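Gene 2 protein (Enterobacteria phage Sf6, PDB 5C12) serves as the large terminase subunit in viral DNA packaging, represented here by its nuclease domain, which binds magnesium at the active site. Local coordinates at residues Tyr181-Tyr184 with Arg185-His189; Tyr192-Pro195 with Asp196-Leu199. The protein carries 1 engineered substitution. One frame throughout, in Å; residues are numbered along the deposited sequence.

Interaction 1: Tyr181-Tyr184 with Arg185-His189; sequences YLTY and RAVVH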
loop_
_atom_site.group_PDB
_atom_site.type_symbol
_atom_site.label_atom_id
_atom_site.label_comp_id
_atom_site.label_asym_id
_atom_site.label_seq_id
_atom_site.Cartn_x
_atom_site.Cartn_y
_atom_site.Cartn_z
ATOM N N TYR A 181 -0.726 6.617 -12.077
ATOM C CA TYR A 181 -0.516 7.077 -13.444
ATOM C C TYR A 181 -1.826 7.495 -14.104
ATOM O O TYR A 181 -1.903 8.529 -14.750
ATOM C CB TYR A 181 0.157 5.992 -14.284
ATOM C CG TYR A 181 0.320 6.366 -15.729
ATOM C CD1 TYR A 181 1.239 7.309 -16.102
ATOM C CD2 TYR A 181 -0.459 5.777 -16.706
ATOM C CE1 TYR A 181 1.397 7.658 -17.427
ATOM C CE2 TYR A 181 -0.311 6.120 -18.033
ATOM C CZ TYR A 181 0.619 7.049 -18.374
ATOM O OH TYR A 181 0.793 7.425 -19.697
ATOM N N LEU A 182 -2.865 6.692 -13.950
ATOM C CA LEU A 182 -4.162 7.036 -14.514
ATOM C C LEU A 182 -4.666 8.370 -13.905
ATOM O O LEU A 182 -5.273 9.204 -14.590
ATOM C CB LEU A 182 -5.158 5.900 -14.285
ATOM C CG LEU A 182 -6.320 5.733 -15.239
ATOM C CD1 LEU A 182 -5.807 5.437 -16.651
ATOM C CD2 LEU A 182 -7.211 4.609 -14.721
ATOM N N THR A 183 -4.404 8.571 -12.617
ATOM C CA THR A 183 -4.797 9.808 -11.928
ATOM C C THR A 183 -4.040 10.991 -12.493
ATOM O O THR A 183 -4.624 12.033 -12.780
ATOM C CB THR A 183 -4.569 9.708 -10.418
ATOM O OG1 THR A 183 -5.237 8.548 -9.922
ATOM C CG2 THR A 183 -5.148 10.870 -9.721
ATOM N N TYR A 184 -2.743 10.807 -12.703
ATOM C CA TYR A 184 -1.924 11.833 -13.344
ATOM C C TYR A 184 -2.461 12.204 -14.724
ATOM O O TYR A 184 -2.556 13.374 -15.063
ATOM C CB TYR A 184 -0.479 11.351 -13.436
ATOM C CG TYR A 184 0.420 12.202 -14.267
ATOM C CD1 TYR A 184 0.998 13.347 -13.746
ATOM C CD2 TYR A 184 0.707 11.849 -15.574
ATOM C CE1 TYR A 184 1.828 14.142 -14.527
ATOM C CE2 TYR A 184 1.529 12.624 -16.354
ATOM C CZ TYR A 184 2.079 13.763 -15.832
ATOM O OH TYR A 184 2.904 14.516 -16.631
ATOM N N ARG A 185 -2.789 11.209 -15.540
ATOM C CA ARG A 185 -3.291 11.492 -16.879
ATOM C C ARG A 185 -4.637 12.228 -16.825
ATOM O O ARG A 185 -4.924 13.084 -17.640
ATOM C CB ARG A 185 -3.412 10.211 -17.700
ATOM C CG ARG A 185 -2.079 9.512 -17.979
ATOM C CD ARG A 185 -1.069 10.356 -18.750
ATOM N NE ARG A 185 -1.543 10.763 -20.072
ATOM C CZ ARG A 185 -0.772 11.331 -20.997
ATOM N NH1 ARG A 185 0.513 11.541 -20.747
ATOM N NH2 ARG A 185 -1.277 11.670 -22.171
ATOM N N ALA A 186 -5.463 11.911 -15.837
ATOM C CA ALA A 186 -6.741 12.591 -15.716
ATOM C C ALA A 186 -6.573 14.041 -15.252
ATOM O O ALA A 186 -7.200 14.952 -15.786
ATOM C CB ALA A 186 -7.622 11.834 -14.727
ATOM N N VAL A 187 -5.719 14.233 -14.261
ATOM C CA VAL A 187 -5.531 15.535 -13.628
ATOM C C VAL A 187 -4.747 16.482 -14.542
ATOM O O VAL A 187 -5.090 17.664 -14.668
ATOM C CB VAL A 187 -4.793 15.387 -12.288
ATOM C CG1 VAL A 187 -4.342 16.758 -11.746
ATOM C CG2 VAL A 187 -5.671 14.688 -11.281
ATOM N N VAL A 188 -3.686 15.969 -15.155
ATOM C CA VAL A 188 -2.732 16.813 -15.886
ATOM C C VAL A 188 -2.995 16.821 -17.390
ATOM O O VAL A 188 -2.711 17.804 -18.066
ATOM C CB VAL A 188 -1.267 16.384 -15.598
ATOM C CG1 VAL A 188 -0.270 17.218 -16.372
ATOM C CG2 VAL A 188 -0.965 16.462 -14.099
ATOM N N HIS A 189 -3.534 15.729 -17.934
ATOM C CA HIS A 189 -3.798 15.646 -19.370
ATOM C C HIS A 189 -5.279 15.609 -19.737
ATOM O O HIS A 189 -5.621 15.485 -20.902
ATOM C CB HIS A 189 -3.092 14.444 -19.971
ATOM C CG HIS A 189 -1.603 14.529 -19.894
ATOM N ND1 HIS A 189 -0.842 15.077 -20.908
ATOM C CD2 HIS A 189 -0.738 14.160 -18.923
ATOM C CE1 HIS A 189 0.434 15.018 -20.565
ATOM N NE2 HIS A 189 0.524 14.468 -19.370
#
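One face of the Tyr-181 ring carries the Arg-185 side chain. Arg-185 CG sits over that face in a CH-pi contact, 3.9 Å from the centroid of the Tyr-181 ring, offset toward the rim. This is one of several i to i+4 and i to i+5 contacts along the last turns of the alpha-helix 168-189. Trp-28 meets the same tyrosine edge-to-face. The Tyr-184 ring has Val-188 CB over one face, 4.3 Å from its centroid, and Trp-28 also reaches this ring. At the edge of the His-189 imidazole, near its plane, stands Tyr-184 OH; the Tyr-184 and His-189 rings are oblique, their planes at 66°. Arg-185 NH1 lies over one face of the imidazole, toward its rim.

Four successive backbone bonds carry the helix through here, from Arg-185 N to Tyr-181 O up to Val-188 N to Tyr-184 O. CG of Tyr-184 is anti to its backbone N (chi1 170°), and this turns one face of the ring to Val-188 CB. Arg-185 bends at chi2 and chi3, which brings its guanidinium over His-189. Arg-185 NH2 forms a salt bridge with Glu-191, a little further along the chain. Thr-183 and Ala-186 are buried against helix 35-39 and Met-198; Val-187 packs on Ala-35 and Leu-39 of that helix. Beside the Tyr-181 phenol, Arg-185 CD is 3.6 Å from Tyr-181 OH.

Interaction 2: Tyr192-Pro195 with Asp196-Leu199; sequences YADP and DDML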
loop_
_atom_site.group_PDB
_atom_site.type_symbol
_atom_site.label_atom_id
_atom_site.label_comp_id
_atom_site.label_asym_id
_atom_site.label_seq_id
_atom_site.Cartn_x
_atom_site.Cartn_y
_atom_site.Cartn_z
ATOM N N TYR A 192 -10.078 11.135 -19.272
ATOM C CA TYR A 192 -11.035 10.564 -18.345
ATOM C C TYR A 192 -10.587 9.208 -17.820
ATOM O O TYR A 192 -9.999 8.379 -18.533
ATOM C CB TYR A 192 -12.421 10.437 -18.973
ATOM C CG TYR A 192 -13.369 9.695 -18.063
ATOM C CD1 TYR A 192 -13.933 10.324 -16.958
ATOM C CD2 TYR A 192 -13.674 8.359 -18.289
ATOM C CE1 TYR A 192 -14.795 9.637 -16.103
ATOM C CE2 TYR A 192 -14.529 7.668 -17.444
ATOM C CZ TYR A 192 -15.087 8.312 -16.355
ATOM O OH TYR A 192 -15.940 7.629 -15.507
ATOM N N ALA A 193 -10.863 8.997 -16.543
ATOM C CA ALA A 193 -10.692 7.700 -15.929
ATOM C C ALA A 193 -11.771 7.548 -14.884
ATOM O O ALA A 193 -12.254 8.519 -14.311
ATOM C CB ALA A 193 -9.316 7.584 -15.293
ATOM N N ASP A 194 -12.166 6.310 -14.648
ATOM C CA ASP A 194 -13.122 6.020 -13.592
ATOM C C ASP A 194 -12.414 6.258 -12.237
ATOM O O ASP A 194 -11.307 5.774 -12.011
ATOM C CB ASP A 194 -13.584 4.565 -13.788
ATOM C CG ASP A 194 -14.668 4.120 -12.809
ATOM O OD1 ASP A 194 -14.800 4.690 -11.716
ATOM O OD2 ASP A 194 -15.389 3.163 -13.165
ATOM N N PRO A 195 -13.037 7.033 -11.334
ATOM C CA PRO A 195 -12.422 7.250 -10.014
ATOM C C PRO A 195 -12.064 5.954 -9.310
ATOM O O PRO A 195 -11.103 5.880 -8.525
ATOM C CB PRO A 195 -13.515 7.992 -9.238
ATOM C CG PRO A 195 -14.308 8.683 -10.279
ATOM C CD PRO A 195 -14.296 7.777 -11.483
ATOM N N ASP A 196 -12.809 4.897 -9.609
ATOM C CA ASP A 196 -12.523 3.600 -9.002
ATOM C C ASP A 196 -11.156 3.024 -9.387
ATOM O O ASP A 196 -10.589 2.177 -8.683
ATOM C CB ASP A 196 -13.631 2.600 -9.339
ATOM C CG ASP A 196 -14.866 2.788 -8.478
ATOM O OD1 ASP A 196 -14.979 3.811 -7.771
ATOM O OD2 ASP A 196 -15.753 1.916 -8.549
ATOM N N ASP A 197 -10.606 3.511 -10.486
ATOM C CA ASP A 197 -9.309 3.086 -10.981
ATOM C C ASP A 197 -8.192 4.112 -10.644
ATOM O O ASP A 197 -7.049 3.925 -11.027
ATOM C CB ASP A 197 -9.387 2.900 -12.496
ATOM C CG ASP A 197 -10.385 1.828 -12.907
ATOM O OD1 ASP A 197 -10.499 0.851 -12.143
ATOM O OD2 ASP A 197 -11.025 1.968 -13.976
ATOM N N MET A 198 -8.550 5.172 -9.939
ATOM C CA MET A 198 -7.594 6.231 -9.584
ATOM C C MET A 198 -7.195 6.125 -8.111
ATOM O O MET A 198 -7.636 5.209 -7.403
ATOM C CB MET A 198 -8.211 7.595 -9.863
ATOM C CG MET A 198 -8.333 7.878 -11.353
ATOM S SD MET A 198 -8.657 9.590 -11.828
ATOM C CE MET A 198 -10.400 9.733 -11.524
ATOM N N LEU A 199 -6.367 7.057 -7.635
ATOM C CA LEU A 199 -6.035 7.146 -6.222
ATOM C C LEU A 199 -5.753 8.607 -5.922
ATOM O O LEU A 199 -4.974 9.246 -6.628
ATOM C CB LEU A 199 -4.822 6.295 -5.870
ATOM C CG LEU A 199 -4.711 6.086 -4.358
ATOM C CD1 LEU A 199 -5.827 5.195 -3.832
ATOM C CD2 LEU A 199 -3.334 5.516 -4.017
HETATM O O HOH W 1 -10.829 3.950 -15.872
#
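Asp-194 takes two backbone N-H groups from the residues that follow it. Asp-194 OD1 accepts from Asp-196 N at 2.9 Å, two residues on, as in an Asx turn. Asp-196 N meets this oxygen from above the carboxylate plane, 44° out of it. Asp-194 O, on the main chain, accepts from Asp-197 N at 2.8 Å. Next, Met-198 N gives a bond of 3.0 Å to Pro-195 O. The two main-chain bonds each span three residues and form a short 3-10 turn, in the loop between helix 168-189 and strand 200-201. With chi1 at -176° the Asp-194 side chain extends away from its own N, and OD1 reaches the start of the turn.

A water takes the bond from Asp-194 N and donates to Asp-197 OD2 at 2.7 Å, bridging the two residues. Pro-195 O has a second partner, Ser-69 OG. Met-198 O accepts from Arg-179 NH1.

The apolar side is made by Met-198. A bend at chi3 (-79°) folds Met-198 CE back to 3.5 Å from Pro-195 CA. Met-198 SD lies 4.1 Å from Ala-193 CB. Trp-41 touches both Pro-195 and Met-198.

Asp-194 OD1 and Asp-196 OD1 are 4.0 Å apart. The Asp-196 N-H and the bridging water probably offset part of the repulsion among the three carboxylates.

Both contacts are local and lie in series along the chain, away from the magnesium site. Interaction 1 belongs to the end of helix 168-189; interaction 2 belongs to the loop that leads on to strand 200-201. Each is partly buried and partly exposed. The two contacts meet at Thr-183, Leu-182 and Met-198. Thr-183 OG1 probably hydrogen-bonds Leu-199 N, and Leu-182 packs on Ala-193 and Asp-197. Beyond that, the chemistry differs. The helix carries rings, an arginine and a histidine, partly covered by Trp-28 and joined mostly by CH-pi and ring contacts. The loop presents three aspartates; one main-chain N-H meets the Asp-194 carboxylate and a water meets that of Asp-197.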